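PDB 3CYJ: mandelate racemase/muconate lactonizing enzyme-like protein, which belongs to the enolase superfamily, pairing an N-terminal alpha/beta domain with a TIM-barrel-like domain that holds a sodium ion, its function otherwise unassigned. Local coordinates for residues A[14-19]-A[357-362]; A[33-38]-A[54-59]; A[22-27]-A[141-146]; A[135-140]-A[315-320]; A[18-23]-A[319-324]. All coordinates share one frame; numbering follows the deposited sequence.

Contact 1. Residues A[14-19]-A[357-362]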
# COMPACT_ATOMS: atom_id res chain seq x y z
N SER A 14 -40.45 19.87 -20.29
CA SER A 14 -41.67 19.08 -20.31
C SER A 14 -41.28 17.64 -20.03
O SER A 14 -40.11 17.31 -20.06
CB SER A 14 -42.40 19.25 -21.65
OG SER A 14 -41.61 18.83 -22.75
N ALA A 15 -42.25 16.79 -19.72
CA ALA A 15 -41.97 15.43 -19.30
C ALA A 15 -43.02 14.53 -19.87
O ALA A 15 -44.17 14.94 -20.08
CB ALA A 15 -41.93 15.31 -17.76
N TYR A 16 -42.64 13.29 -20.12
CA TYR A 16 -43.54 12.31 -20.71
C TYR A 16 -43.30 11.00 -20.02
O TYR A 16 -42.13 10.63 -19.74
CB TYR A 16 -43.28 12.17 -22.21
CG TYR A 16 -43.21 13.53 -22.85
CD1 TYR A 16 -44.37 14.18 -23.32
CD2 TYR A 16 -41.99 14.20 -22.92
CE1 TYR A 16 -44.31 15.45 -23.86
CE2 TYR A 16 -41.91 15.46 -23.43
CZ TYR A 16 -43.08 16.09 -23.92
OH TYR A 16 -42.98 17.38 -24.45
N THR A 17 -44.39 10.30 -19.75
CA THR A 17 -44.34 9.00 -19.13
C THR A 17 -44.95 8.01 -20.09
O THR A 17 -46.06 8.23 -20.57
CB THR A 17 -45.14 8.99 -17.79
OG1 THR A 17 -44.60 9.97 -16.90
CG2 THR A 17 -45.12 7.60 -17.11
N VAL A 18 -44.23 6.92 -20.36
CA VAL A 18 -44.64 5.88 -21.29
C VAL A 18 -44.60 4.48 -20.65
O VAL A 18 -43.54 4.01 -20.18
CB VAL A 18 -43.71 5.85 -22.53
CG1 VAL A 18 -44.16 4.82 -23.52
CG2 VAL A 18 -43.60 7.26 -23.18
N PRO A 19 -45.76 3.79 -20.61
CA PRO A 19 -45.74 2.41 -20.15
C PRO A 19 -44.74 1.57 -20.92
O PRO A 19 -44.59 1.73 -22.10
CB PRO A 19 -47.19 1.93 -20.45
CG PRO A 19 -48.00 3.20 -20.33
CD PRO A 19 -47.11 4.22 -21.01
N SER A 357 -47.87 15.11 -31.59
CA SER A 357 -49.11 14.35 -31.37
C SER A 357 -49.00 13.26 -30.33
O SER A 357 -49.83 13.20 -29.40
CB SER A 357 -49.60 13.71 -32.68
OG SER A 357 -50.84 14.28 -33.07
N GLU A 358 -48.03 12.36 -30.53
CA GLU A 358 -47.68 11.34 -29.54
C GLU A 358 -47.21 12.01 -28.23
O GLU A 358 -47.55 11.55 -27.14
CB GLU A 358 -46.57 10.43 -30.06
CG GLU A 358 -46.92 9.64 -31.29
CD GLU A 358 -47.52 8.27 -30.97
OE1 GLU A 358 -48.09 8.09 -29.86
OE2 GLU A 358 -47.44 7.35 -31.84
N ALA A 359 -46.43 13.08 -28.35
CA ALA A 359 -46.04 13.82 -27.16
C ALA A 359 -47.23 14.03 -26.20
O ALA A 359 -47.18 13.64 -25.04
CB ALA A 359 -45.44 15.18 -27.56
N GLY A 360 -48.31 14.62 -26.72
CA GLY A 360 -49.48 14.98 -25.95
C GLY A 360 -50.16 13.79 -25.33
O GLY A 360 -50.68 13.86 -24.21
N LYS A 361 -50.15 12.68 -26.04
CA LYS A 361 -50.73 11.48 -25.53
C LYS A 361 -50.05 11.07 -24.19
O LYS A 361 -50.71 10.58 -23.28
CB LYS A 361 -50.64 10.37 -26.58
CG LYS A 361 -51.10 9.03 -26.04
CD LYS A 361 -51.19 7.92 -27.09
CE LYS A 361 -51.79 6.64 -26.43
NZ LYS A 361 -52.10 5.56 -27.43
N TYR A 362 -48.73 11.30 -24.08
CA TYR A 362 -47.93 10.81 -22.93
C TYR A 362 -47.42 11.90 -22.03
O TYR A 362 -46.63 11.63 -21.14
CB TYR A 362 -46.73 10.00 -23.41
CG TYR A 362 -47.12 8.82 -24.24
CD1 TYR A 362 -47.69 7.71 -23.64
CD2 TYR A 362 -46.91 8.82 -25.62
CE1 TYR A 362 -48.05 6.61 -24.38
CE2 TYR A 362 -47.28 7.71 -26.40
CZ TYR A 362 -47.85 6.61 -25.76
OH TYR A 362 -48.24 5.50 -26.46
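Tyr362 lays its ring over Val18: the CG2 methyl sits 4.0 Å from Tyr362 CG, above one face and shifted toward the rim. The opposite face is taken by its own neighbour in the helix, Lys361, whose CG stands over the ring centre, so the phenol is sandwiched between two aliphatic groups. Val18 brings CG2 there because that methyl is anti to its carbonyl carbon while CG1 is anti to the backbone N (chi1 -178°). Farther along the ring, Pro19 CD approaches Tyr362 CE1 obliquely at 4.2 Å.

The backbone of the same tyrosine makes the polar link. Thr17 N donates to Tyr362 O (3.0 Å), the donor lying in the carbonyl plane, and the CA-H of Tyr16 makes a bent CA-H...O contact with the same oxygen, Tyr16 CA being 3.2 Å from Tyr362 O. The end of the C-terminal helix 356-362 is thereby fastened to strand 8-26 of the antiparallel sheet in the N-terminal domain, a junction between the first and last parts of the chain in this two-domain enolase-superfamily fold. Segments 14-19 and 357-362 run at 78° to each other.

Tyr16 turns its ring edge to the helix. CD1 comes within 3.3 Å of Ala359 O near the ring plane, and CE1 touches Ala359 CB at 3.9 Å. At the far end of this ring, Tyr16 OH and Ser14 OG share a hydrogen bond of 2.6 Å. Leu354 touches both Tyr16 and Ala359.

Contact 2. Residues A[33-38]-A[54-59]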
# COMPACT_ATOMS: atom_id res chain seq x y z
N SER A 33 -43.03 1.51 -16.46
CA SER A 33 -43.06 2.73 -17.28
C SER A 33 -41.74 3.51 -17.23
O SER A 33 -40.90 3.25 -16.40
CB SER A 33 -44.20 3.68 -16.84
OG SER A 33 -43.92 4.27 -15.61
N THR A 34 -41.62 4.48 -18.11
CA THR A 34 -40.42 5.33 -18.23
C THR A 34 -40.82 6.78 -18.30
O THR A 34 -41.73 7.12 -19.03
CB THR A 34 -39.67 5.06 -19.57
OG1 THR A 34 -39.35 3.67 -19.66
CG2 THR A 34 -38.37 5.90 -19.68
N THR A 35 -40.10 7.64 -17.58
CA THR A 35 -40.32 9.06 -17.68
C THR A 35 -39.11 9.75 -18.33
O THR A 35 -37.99 9.65 -17.83
CB THR A 35 -40.63 9.66 -16.31
OG1 THR A 35 -41.83 9.07 -15.80
CG2 THR A 35 -40.82 11.13 -16.44
N MET A 36 -39.35 10.42 -19.46
CA MET A 36 -38.40 11.27 -20.09
C MET A 36 -38.63 12.73 -19.75
O MET A 36 -39.74 13.25 -19.86
CB MET A 36 -38.43 11.07 -21.62
CG MET A 36 -37.36 11.86 -22.37
SD MET A 36 -37.71 12.03 -24.19
CE MET A 36 -37.30 10.42 -24.69
N ILE A 37 -37.58 13.43 -19.33
CA ILE A 37 -37.72 14.85 -19.12
C ILE A 37 -37.03 15.54 -20.29
O ILE A 37 -35.90 15.20 -20.60
CB ILE A 37 -37.16 15.31 -17.74
CG1 ILE A 37 -37.85 14.55 -16.59
CG2 ILE A 37 -37.30 16.82 -17.58
CD1 ILE A 37 -37.24 13.16 -16.29
N LEU A 38 -37.71 16.50 -20.93
CA LEU A 38 -37.24 17.02 -22.20
C LEU A 38 -36.97 18.51 -22.06
O LEU A 38 -37.83 19.25 -21.57
CB LEU A 38 -38.26 16.76 -23.34
CG LEU A 38 -37.81 17.36 -24.72
CD1 LEU A 38 -36.71 16.52 -25.44
CD2 LEU A 38 -39.01 17.59 -25.57
N GLY A 54 -35.82 9.81 -15.77
CA GLY A 54 -35.73 9.91 -14.32
C GLY A 54 -37.05 10.37 -13.76
O GLY A 54 -38.07 10.16 -14.39
N ASP A 55 -37.03 10.99 -12.57
CA ASP A 55 -38.26 11.41 -11.94
C ASP A 55 -38.73 12.74 -12.56
O ASP A 55 -37.88 13.57 -12.96
CB ASP A 55 -38.10 11.53 -10.42
CG ASP A 55 -39.45 11.79 -9.71
OD1 ASP A 55 -40.36 10.94 -9.86
OD2 ASP A 55 -39.61 12.85 -9.07
N VAL A 56 -40.07 12.94 -12.61
CA VAL A 56 -40.61 14.21 -13.08
C VAL A 56 -39.99 15.36 -12.30
O VAL A 56 -39.91 16.48 -12.81
CB VAL A 56 -42.20 14.36 -12.96
CG1 VAL A 56 -42.89 13.51 -13.95
CG2 VAL A 56 -42.73 14.03 -11.54
N SER A 57 -39.59 15.11 -11.05
CA SER A 57 -39.01 16.21 -10.27
C SER A 57 -37.78 16.81 -10.96
O SER A 57 -37.43 17.96 -10.67
CB SER A 57 -38.70 15.79 -8.83
OG SER A 57 -37.83 14.68 -8.79
N VAL A 58 -37.14 16.07 -11.88
CA VAL A 58 -36.01 16.60 -12.67
C VAL A 58 -36.39 17.90 -13.43
O VAL A 58 -35.64 18.89 -13.42
CB VAL A 58 -35.47 15.51 -13.67
CG1 VAL A 58 -34.47 16.09 -14.69
CG2 VAL A 58 -34.85 14.33 -12.91
N GLY A 59 -37.60 17.92 -14.02
CA GLY A 59 -38.13 19.11 -14.69
C GLY A 59 -38.26 20.35 -13.82
O GLY A 59 -37.86 21.45 -14.21
O HOH W 1 -41.98 10.29 -12.85
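Ile37 and Val58 meet obliquely, the isoleucine reaching from the strand to the turn and the first part of the helix. Its CG1 lies anti to the carbonyl carbon (chi1 -57°) and stands 3.9 Å from Val58 CB. The terminal CD1 rests against backbone oxygens, 3.4 Å from Asp55 O, while the other branch, CG2, packs on Gly59 N at 3.7 Å. One side chain thus spans the whole turn. Val58 in turn packs on Val97, Met100 and Ala101 of helix 97-116.

Thr35 and Val56 also cross at a slant, methyl to methyl, CG2 to CG1. Thr35 O accepts from Gly54 N (3.0 Å), the direct hydrogen bond between the two segments. A water bridges Thr35 OG1 and Val56 N, and Thr35 OG1 also bonds to Thr17 OG1.

Asp55 faces away from the strand. Its OD2 is gripped twice by Ser57: the backbone N comes from above the carboxylate plane at 3.0 Å, and Ser57 OG donates to the anti lone pair at 2.6 Å. OD1 bonds to Ser64 of the second subunit, which helps fix the carboxylate's rotation. This is an aspartate-capped turn from strand 46-53 of the antiparallel sheet into helix 57-70, packed against the neighbouring strand 33-43.

Contact 3. Residues A[22-27]-A[141-146]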
# COMPACT_ATOMS: atom_id res chain seq x y z
N TYR A 22 -44.30 -4.47 -21.42
CA TYR A 22 -44.51 -5.68 -20.61
C TYR A 22 -44.06 -5.27 -19.21
O TYR A 22 -43.30 -4.29 -19.08
CB TYR A 22 -43.63 -6.83 -21.14
CG TYR A 22 -43.95 -8.20 -20.58
CD1 TYR A 22 -45.04 -8.94 -21.05
CD2 TYR A 22 -43.13 -8.78 -19.59
CE1 TYR A 22 -45.34 -10.24 -20.53
CE2 TYR A 22 -43.43 -10.07 -19.07
CZ TYR A 22 -44.54 -10.79 -19.55
OH TYR A 22 -44.83 -12.04 -19.04
N PRO A 23 -44.53 -5.96 -18.15
CA PRO A 23 -43.92 -5.61 -16.82
C PRO A 23 -42.40 -5.94 -16.80
O PRO A 23 -42.00 -7.03 -17.26
CB PRO A 23 -44.65 -6.52 -15.81
CG PRO A 23 -45.70 -7.30 -16.57
CD PRO A 23 -45.60 -6.97 -18.06
N GLU A 24 -41.57 -5.05 -16.28
CA GLU A 24 -40.12 -5.27 -16.38
C GLU A 24 -39.43 -5.29 -15.02
O GLU A 24 -39.84 -4.61 -14.08
CB GLU A 24 -39.47 -4.23 -17.31
CG GLU A 24 -39.87 -4.38 -18.81
CD GLU A 24 -39.26 -3.30 -19.68
OE1 GLU A 24 -38.42 -2.53 -19.17
OE2 GLU A 24 -39.57 -3.18 -20.87
N SER A 25 -38.36 -6.07 -14.90
CA SER A 25 -37.65 -6.09 -13.64
C SER A 25 -36.20 -6.49 -13.88
O SER A 25 -35.84 -6.99 -14.96
CB SER A 25 -38.32 -7.04 -12.67
OG SER A 25 -38.17 -8.37 -13.15
N ASP A 26 -35.37 -6.29 -12.87
CA ASP A 26 -34.00 -6.71 -12.95
C ASP A 26 -33.71 -7.21 -11.55
O ASP A 26 -34.67 -7.36 -10.72
CB ASP A 26 -33.06 -5.57 -13.42
CG ASP A 26 -33.08 -4.34 -12.52
OD1 ASP A 26 -33.24 -4.48 -11.28
OD2 ASP A 26 -32.90 -3.21 -13.05
N GLY A 27 -32.43 -7.46 -11.27
CA GLY A 27 -32.07 -8.02 -10.00
C GLY A 27 -32.54 -7.20 -8.81
O GLY A 27 -32.85 -7.76 -7.80
N THR A 141 -35.80 -9.89 -16.00
CA THR A 141 -36.03 -11.04 -15.16
C THR A 141 -37.51 -11.43 -15.09
O THR A 141 -37.84 -12.58 -14.73
CB THR A 141 -35.39 -10.88 -13.75
OG1 THR A 141 -35.64 -9.54 -13.27
CG2 THR A 141 -33.87 -11.15 -13.81
N SER A 142 -38.38 -10.49 -15.44
CA SER A 142 -39.81 -10.80 -15.53
C SER A 142 -40.21 -11.59 -16.80
O SER A 142 -41.30 -12.15 -16.85
CB SER A 142 -40.62 -9.51 -15.52
OG SER A 142 -40.20 -8.74 -16.62
N TYR A 143 -39.38 -11.56 -17.85
CA TYR A 143 -39.73 -12.26 -19.10
C TYR A 143 -39.83 -13.78 -18.92
O TYR A 143 -38.88 -14.44 -18.43
CB TYR A 143 -38.68 -12.02 -20.17
CG TYR A 143 -38.76 -10.69 -20.85
CD1 TYR A 143 -39.66 -9.72 -20.46
CD2 TYR A 143 -37.88 -10.38 -21.88
CE1 TYR A 143 -39.72 -8.47 -21.11
CE2 TYR A 143 -37.94 -9.16 -22.53
CZ TYR A 143 -38.84 -8.21 -22.13
OH TYR A 143 -38.85 -6.99 -22.81
N PRO A 144 -40.95 -14.37 -19.38
CA PRO A 144 -40.86 -15.84 -19.48
C PRO A 144 -39.82 -16.20 -20.54
O PRO A 144 -39.46 -15.35 -21.34
CB PRO A 144 -42.29 -16.26 -19.92
CG PRO A 144 -43.18 -15.02 -19.66
CD PRO A 144 -42.23 -13.83 -19.86
N LEU A 145 -39.36 -17.45 -20.53
CA LEU A 145 -38.27 -17.95 -21.39
C LEU A 145 -38.40 -17.68 -22.91
O LEU A 145 -37.43 -17.28 -23.56
CB LEU A 145 -38.18 -19.45 -21.19
CG LEU A 145 -37.15 -20.14 -20.31
CD1 LEU A 145 -36.38 -19.21 -19.41
CD2 LEU A 145 -37.85 -21.23 -19.53
N ARG A 146 -39.60 -17.89 -23.45
CA ARG A 146 -39.94 -17.64 -24.87
C ARG A 146 -39.75 -16.19 -25.23
O ARG A 146 -39.19 -15.87 -26.28
CB ARG A 146 -41.39 -18.09 -25.23
O HOH W 2 -40.57 -5.38 -21.95
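The loop between barrel strand 132-137 and helix 145-157 closes here on the last part of strand 8-26, with Ser142 OG donating to Pro23 O at 2.6 Å. Two residues along the strand and one back in the loop, Thr141 N donates to Ser25 O (3.1 Å) from above the carbonyl plane. Ser25 OG and Thr141 OG1 share a hydrogen bond of 2.8 Å, each hydroxyl lying between its own backbone N and carbonyl carbon (chi1 67° and 43°).

This is the seam between the N-terminal domain and a loop of the TIM-barrel-like domain, as expected for the enolase superfamily. At its far side Asp26 forms a salt bridge with Arg90 of the second subunit and bonds a glycerol; its side chain is about 6 Å from the sodium ion.

Aromatic packing fills the other end. Tyr22 and Tyr143 slide past each other in opposite directions, their planes 77° apart, with Tyr22 CD2 meeting the edge of the Tyr143 ring 3.7 Å from CD1. Tyr22 and Pro144 approach tip to tip, OH to CD at 3.3 Å; Pro144 is the N-cap of helix 145-157. A water donates to Glu24 OE2 (2.6 Å) and accepts from Tyr143 OH (2.5 Å).

Contact 4. Residues A[135-140]-A[315-320]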
# COMPACT_ATOMS: atom_id res chain seq x y z
N TYR A 135 -24.80 -2.86 -28.44
CA TYR A 135 -25.37 -4.16 -28.10
C TYR A 135 -26.85 -3.97 -27.78
O TYR A 135 -27.24 -2.93 -27.21
CB TYR A 135 -24.62 -4.81 -26.93
CG TYR A 135 -24.68 -4.09 -25.60
CD1 TYR A 135 -25.64 -4.41 -24.66
CD2 TYR A 135 -23.71 -3.12 -25.27
CE1 TYR A 135 -25.69 -3.80 -23.43
CE2 TYR A 135 -23.74 -2.48 -24.04
CZ TYR A 135 -24.73 -2.84 -23.13
OH TYR A 135 -24.76 -2.23 -21.92
N GLY A 136 -27.66 -4.95 -28.17
CA GLY A 136 -29.06 -4.97 -27.82
C GLY A 136 -29.22 -5.34 -26.35
O GLY A 136 -28.67 -6.33 -25.88
N SER A 137 -29.98 -4.55 -25.60
CA SER A 137 -30.03 -4.73 -24.13
C SER A 137 -31.50 -4.82 -23.59
O SER A 137 -32.26 -3.89 -23.76
CB SER A 137 -29.25 -3.60 -23.46
OG SER A 137 -29.38 -3.68 -22.04
N GLY A 138 -31.87 -5.94 -22.99
CA GLY A 138 -33.19 -6.15 -22.41
C GLY A 138 -33.14 -7.37 -21.51
O GLY A 138 -32.35 -7.42 -20.54
N GLY A 139 -33.96 -8.38 -21.81
CA GLY A 139 -33.81 -9.71 -21.17
C GLY A 139 -34.15 -9.64 -19.70
O GLY A 139 -33.48 -10.29 -18.86
N PHE A 140 -35.18 -8.85 -19.40
CA PHE A 140 -35.61 -8.61 -18.02
C PHE A 140 -35.97 -9.91 -17.32
O PHE A 140 -36.38 -10.91 -17.97
CB PHE A 140 -36.74 -7.59 -17.98
CG PHE A 140 -36.41 -6.35 -18.73
CD1 PHE A 140 -35.56 -5.40 -18.17
CD2 PHE A 140 -36.86 -6.19 -20.04
CE1 PHE A 140 -35.18 -4.27 -18.93
CE2 PHE A 140 -36.51 -5.06 -20.80
CZ PHE A 140 -35.68 -4.09 -20.25
N HIS A 315 -18.54 -0.08 -26.98
CA HIS A 315 -19.91 -0.16 -27.51
C HIS A 315 -20.85 0.69 -26.69
O HIS A 315 -20.51 1.19 -25.59
CB HIS A 315 -20.46 -1.59 -27.57
CG HIS A 315 -20.12 -2.45 -26.39
ND1 HIS A 315 -20.35 -2.07 -25.09
CD2 HIS A 315 -19.61 -3.71 -26.33
CE1 HIS A 315 -19.98 -3.05 -24.27
NE2 HIS A 315 -19.52 -4.05 -25.01
N LEU A 316 -22.05 0.84 -27.24
CA LEU A 316 -23.11 1.58 -26.56
C LEU A 316 -24.28 0.64 -26.40
O LEU A 316 -24.48 -0.29 -27.22
CB LEU A 316 -23.46 2.91 -27.27
CG LEU A 316 -24.45 3.02 -28.46
CD1 LEU A 316 -25.91 2.48 -28.24
CD2 LEU A 316 -24.52 4.46 -28.96
N GLU A 317 -25.03 0.84 -25.32
CA GLU A 317 -26.17 0.02 -24.96
C GLU A 317 -27.42 0.49 -25.73
O GLU A 317 -27.88 1.64 -25.57
CB GLU A 317 -26.47 0.12 -23.47
CG GLU A 317 -27.69 -0.66 -23.07
CD GLU A 317 -28.04 -0.47 -21.63
OE1 GLU A 317 -27.81 0.64 -21.08
OE2 GLU A 317 -28.54 -1.46 -21.06
N TYR A 318 -27.93 -0.42 -26.54
CA TYR A 318 -29.19 -0.18 -27.25
C TYR A 318 -30.30 -0.64 -26.34
O TYR A 318 -30.78 -1.77 -26.45
CB TYR A 318 -29.22 -0.99 -28.57
CG TYR A 318 -30.36 -0.64 -29.44
CD1 TYR A 318 -30.40 0.60 -30.13
CD2 TYR A 318 -31.45 -1.50 -29.55
CE1 TYR A 318 -31.50 0.96 -30.93
CE2 TYR A 318 -32.56 -1.15 -30.33
CZ TYR A 318 -32.57 0.07 -31.02
OH TYR A 318 -33.68 0.40 -31.78
N PHE A 319 -30.68 0.22 -25.40
CA PHE A 319 -31.56 -0.21 -24.30
C PHE A 319 -33.01 -0.26 -24.72
O PHE A 319 -33.56 0.74 -25.21
CB PHE A 319 -31.40 0.71 -23.08
CG PHE A 319 -32.17 0.22 -21.86
CD1 PHE A 319 -32.02 -1.10 -21.41
CD2 PHE A 319 -33.01 1.05 -21.18
CE1 PHE A 319 -32.69 -1.58 -20.30
CE2 PHE A 319 -33.71 0.59 -20.03
CZ PHE A 319 -33.54 -0.73 -19.60
N HIS A 320 -33.63 -1.42 -24.56
CA HIS A 320 -35.02 -1.61 -25.01
C HIS A 320 -35.94 -0.47 -24.61
O HIS A 320 -36.46 0.23 -25.47
CB HIS A 320 -35.59 -2.95 -24.50
CG HIS A 320 -37.06 -3.11 -24.74
ND1 HIS A 320 -37.61 -3.25 -26.01
CD2 HIS A 320 -38.11 -3.14 -23.88
CE1 HIS A 320 -38.93 -3.34 -25.91
NE2 HIS A 320 -39.25 -3.30 -24.62
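Ser137 OG donates to Glu317 OE2 over 2.6 Å, using the anti lone pair of the carboxylate. The serine hydroxyl is anti to its backbone N (chi1 174°), and Glu317 extends along the same face of the sheet to meet it. Lys164 forms a salt bridge with the same OE2, and Cys298 N holds OE1, so both oxygens of this buried carboxylate have partners.

Four backbone bonds join the parallel strands: Tyr135 N to Leu316 O, Tyr318 N to Tyr135 O (2.7 Å), Ser137 N to Tyr318 O and, at the helix start, His320 N to Ser137 O (2.9 Å).

The Tyr135 ring lies across Glu317, whose CA sits over its face 3.8 Å from the centroid in a CH-pi contact. Its edge meets the face of His315, planes at 73°, with Tyr135 CD2 3.5 Å from His315 ND1, which is itself hydrogen-bonded to Ser295 OG. Tyr135 OH bonds Lys164 NZ. Beyond the strand end, Phe140 presents its edge to Phe319, CZ to CE1 at 3.9 Å, and crosses His320 at about a right angle. Pairing of the first and last parallel strands, 132-137 and 313-319, is the closure characteristic of a TIM barrel.

Contact 5. Residues A[18-23]-A[319-324]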
# COMPACT_ATOMS: atom_id res chain seq x y z
N VAL A 18 -44.23 6.92 -20.36
CA VAL A 18 -44.64 5.88 -21.29
C VAL A 18 -44.60 4.48 -20.65
O VAL A 18 -43.54 4.01 -20.18
CB VAL A 18 -43.71 5.85 -22.53
CG1 VAL A 18 -44.16 4.82 -23.52
CG2 VAL A 18 -43.60 7.26 -23.18
N PRO A 19 -45.76 3.79 -20.61
CA PRO A 19 -45.74 2.41 -20.15
C PRO A 19 -44.74 1.57 -20.92
O PRO A 19 -44.59 1.73 -22.10
CB PRO A 19 -47.19 1.93 -20.45
CG PRO A 19 -48.00 3.20 -20.33
CD PRO A 19 -47.11 4.22 -21.01
N THR A 20 -44.09 0.66 -20.22
CA THR A 20 -43.29 -0.38 -20.83
C THR A 20 -44.26 -1.30 -21.59
O THR A 20 -45.45 -1.36 -21.26
CB THR A 20 -42.49 -1.20 -19.76
OG1 THR A 20 -43.38 -1.64 -18.71
CG2 THR A 20 -41.43 -0.31 -19.08
N ASP A 21 -43.76 -2.03 -22.59
CA ASP A 21 -44.62 -2.94 -23.33
C ASP A 21 -44.87 -4.29 -22.60
O ASP A 21 -45.59 -5.14 -23.10
CB ASP A 21 -44.12 -3.11 -24.79
CG ASP A 21 -42.69 -3.69 -24.88
OD1 ASP A 21 -42.08 -3.98 -23.83
OD2 ASP A 21 -42.16 -3.84 -26.00
N TYR A 22 -44.30 -4.47 -21.42
CA TYR A 22 -44.51 -5.68 -20.61
C TYR A 22 -44.06 -5.27 -19.21
O TYR A 22 -43.30 -4.29 -19.08
CB TYR A 22 -43.63 -6.83 -21.14
CG TYR A 22 -43.95 -8.20 -20.58
CD1 TYR A 22 -45.04 -8.94 -21.05
CD2 TYR A 22 -43.13 -8.78 -19.59
CE1 TYR A 22 -45.34 -10.24 -20.53
CE2 TYR A 22 -43.43 -10.07 -19.07
CZ TYR A 22 -44.54 -10.79 -19.55
OH TYR A 22 -44.83 -12.04 -19.04
N PRO A 23 -44.53 -5.96 -18.15
CA PRO A 23 -43.92 -5.61 -16.82
C PRO A 23 -42.40 -5.94 -16.80
O PRO A 23 -42.00 -7.03 -17.26
CB PRO A 23 -44.65 -6.52 -15.81
CG PRO A 23 -45.70 -7.30 -16.57
CD PRO A 23 -45.60 -6.97 -18.06
N PHE A 319 -30.68 0.22 -25.40
CA PHE A 319 -31.56 -0.21 -24.30
C PHE A 319 -33.01 -0.26 -24.72
O PHE A 319 -33.56 0.74 -25.21
CB PHE A 319 -31.40 0.71 -23.08
CG PHE A 319 -32.17 0.22 -21.86
CD1 PHE A 319 -32.02 -1.10 -21.41
CD2 PHE A 319 -33.01 1.05 -21.18
CE1 PHE A 319 -32.69 -1.58 -20.30
CE2 PHE A 319 -33.71 0.59 -20.03
CZ PHE A 319 -33.54 -0.73 -19.60
N HIS A 320 -33.63 -1.42 -24.56
CA HIS A 320 -35.02 -1.61 -25.01
C HIS A 320 -35.94 -0.47 -24.61
O HIS A 320 -36.46 0.23 -25.47
CB HIS A 320 -35.59 -2.95 -24.50
CG HIS A 320 -37.06 -3.11 -24.74
ND1 HIS A 320 -37.61 -3.25 -26.01
CD2 HIS A 320 -38.11 -3.14 -23.88
CE1 HIS A 320 -38.93 -3.34 -25.91
NE2 HIS A 320 -39.25 -3.30 -24.62
N ASP A 321 -36.16 -0.25 -23.32
CA ASP A 321 -37.09 0.81 -22.88
C ASP A 321 -36.89 2.10 -23.66
O ASP A 321 -37.86 2.76 -24.06
CB ASP A 321 -36.95 1.14 -21.41
CG ASP A 321 -37.28 -0.04 -20.50
OD1 ASP A 321 -37.43 -1.17 -20.98
OD2 ASP A 321 -37.39 0.14 -19.27
N HIS A 322 -35.62 2.45 -23.87
CA HIS A 322 -35.28 3.77 -24.35
C HIS A 322 -35.37 3.88 -25.82
O HIS A 322 -35.90 4.88 -26.32
CB HIS A 322 -33.88 4.17 -23.87
CG HIS A 322 -33.81 4.37 -22.40
ND1 HIS A 322 -32.64 4.64 -21.73
CD2 HIS A 322 -34.79 4.31 -21.45
CE1 HIS A 322 -32.89 4.76 -20.44
NE2 HIS A 322 -34.19 4.56 -20.25
N ALA A 323 -34.80 2.90 -26.52
CA ALA A 323 -34.99 2.79 -27.96
C ALA A 323 -36.50 2.95 -28.31
O ALA A 323 -36.89 3.80 -29.11
CB ALA A 323 -34.47 1.46 -28.46
N ARG A 324 -37.33 2.17 -27.65
CA ARG A 324 -38.78 2.20 -27.88
C ARG A 324 -39.40 3.57 -27.59
O ARG A 324 -40.11 4.11 -28.42
CB ARG A 324 -39.45 1.10 -27.06
CG ARG A 324 -40.98 1.10 -27.06
CD ARG A 324 -41.48 -0.11 -26.21
NE ARG A 324 -42.93 -0.18 -26.21
CZ ARG A 324 -43.71 0.43 -25.33
NH1 ARG A 324 -43.19 1.13 -24.33
NH2 ARG A 324 -45.03 0.33 -25.46
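Two hydrogen bonds tie segment 18-23, the end of a strand and the corner after it, to helix 320-329. Arg324 NH1 donates to Pro19 O at 2.7 Å, in the carbonyl plane. His320 NE2 donates to Asp21 OD1 at 3.0 Å; the two side chains meet tip to tip, with the oxygen near the imidazole plane and the nitrogen on the syn side but tilted 33° out of the carboxylate plane.

Electrostatics add a weaker term. Asp21 OD2 lies 3.7 Å from Arg324 NE, a long salt bridge well out of the guanidinium plane, with no N-H directed at it.

Packing does the rest. Asp21 CB lies over one face of the guanidinium, 3.5 Å from Arg324 NE, while Val18 CG1 approaches Arg324 NH1 at 3.9 Å. The arginine spans this distance because its chain is extended from CG to NE. Thr20 CG2 runs beside Asp321, whose OD2 bonds Trp31 NE1, and Thr20 OG1 steadies the corner by donating to Tyr22 O (2.7 Å).

This charged cluster sits at the joint between the N-terminal and barrel domains. His320 and Arg324 share the Asp21 carboxylate, whose charge would favour a protonated imidazole, though the arginine would partly offset this.

Overall arrangement
Strand 8-26 is the common thread: contacts 1, 5 and 3 follow one another along it, meeting in turn the C-terminal helix 356-362, helix 320-329 and the loop before helix 145-157. Contacts 1 and 5 share Val18 and Pro19, contacts 5 and 3 Tyr22 and Pro23. Contact 2 lies on the neighbouring strand 33-43, its centre about 11 Å from that of contact 1. Contact 4 closes the barrel, its centre about 11 Å from that of contact 5, with which it shares Phe319 and His320. Contacts 1, 5 and 3 join the N-terminal domain to the C-terminal part of the chain and the barrel; contact 2 is internal to the first domain, contact 4 to the barrel.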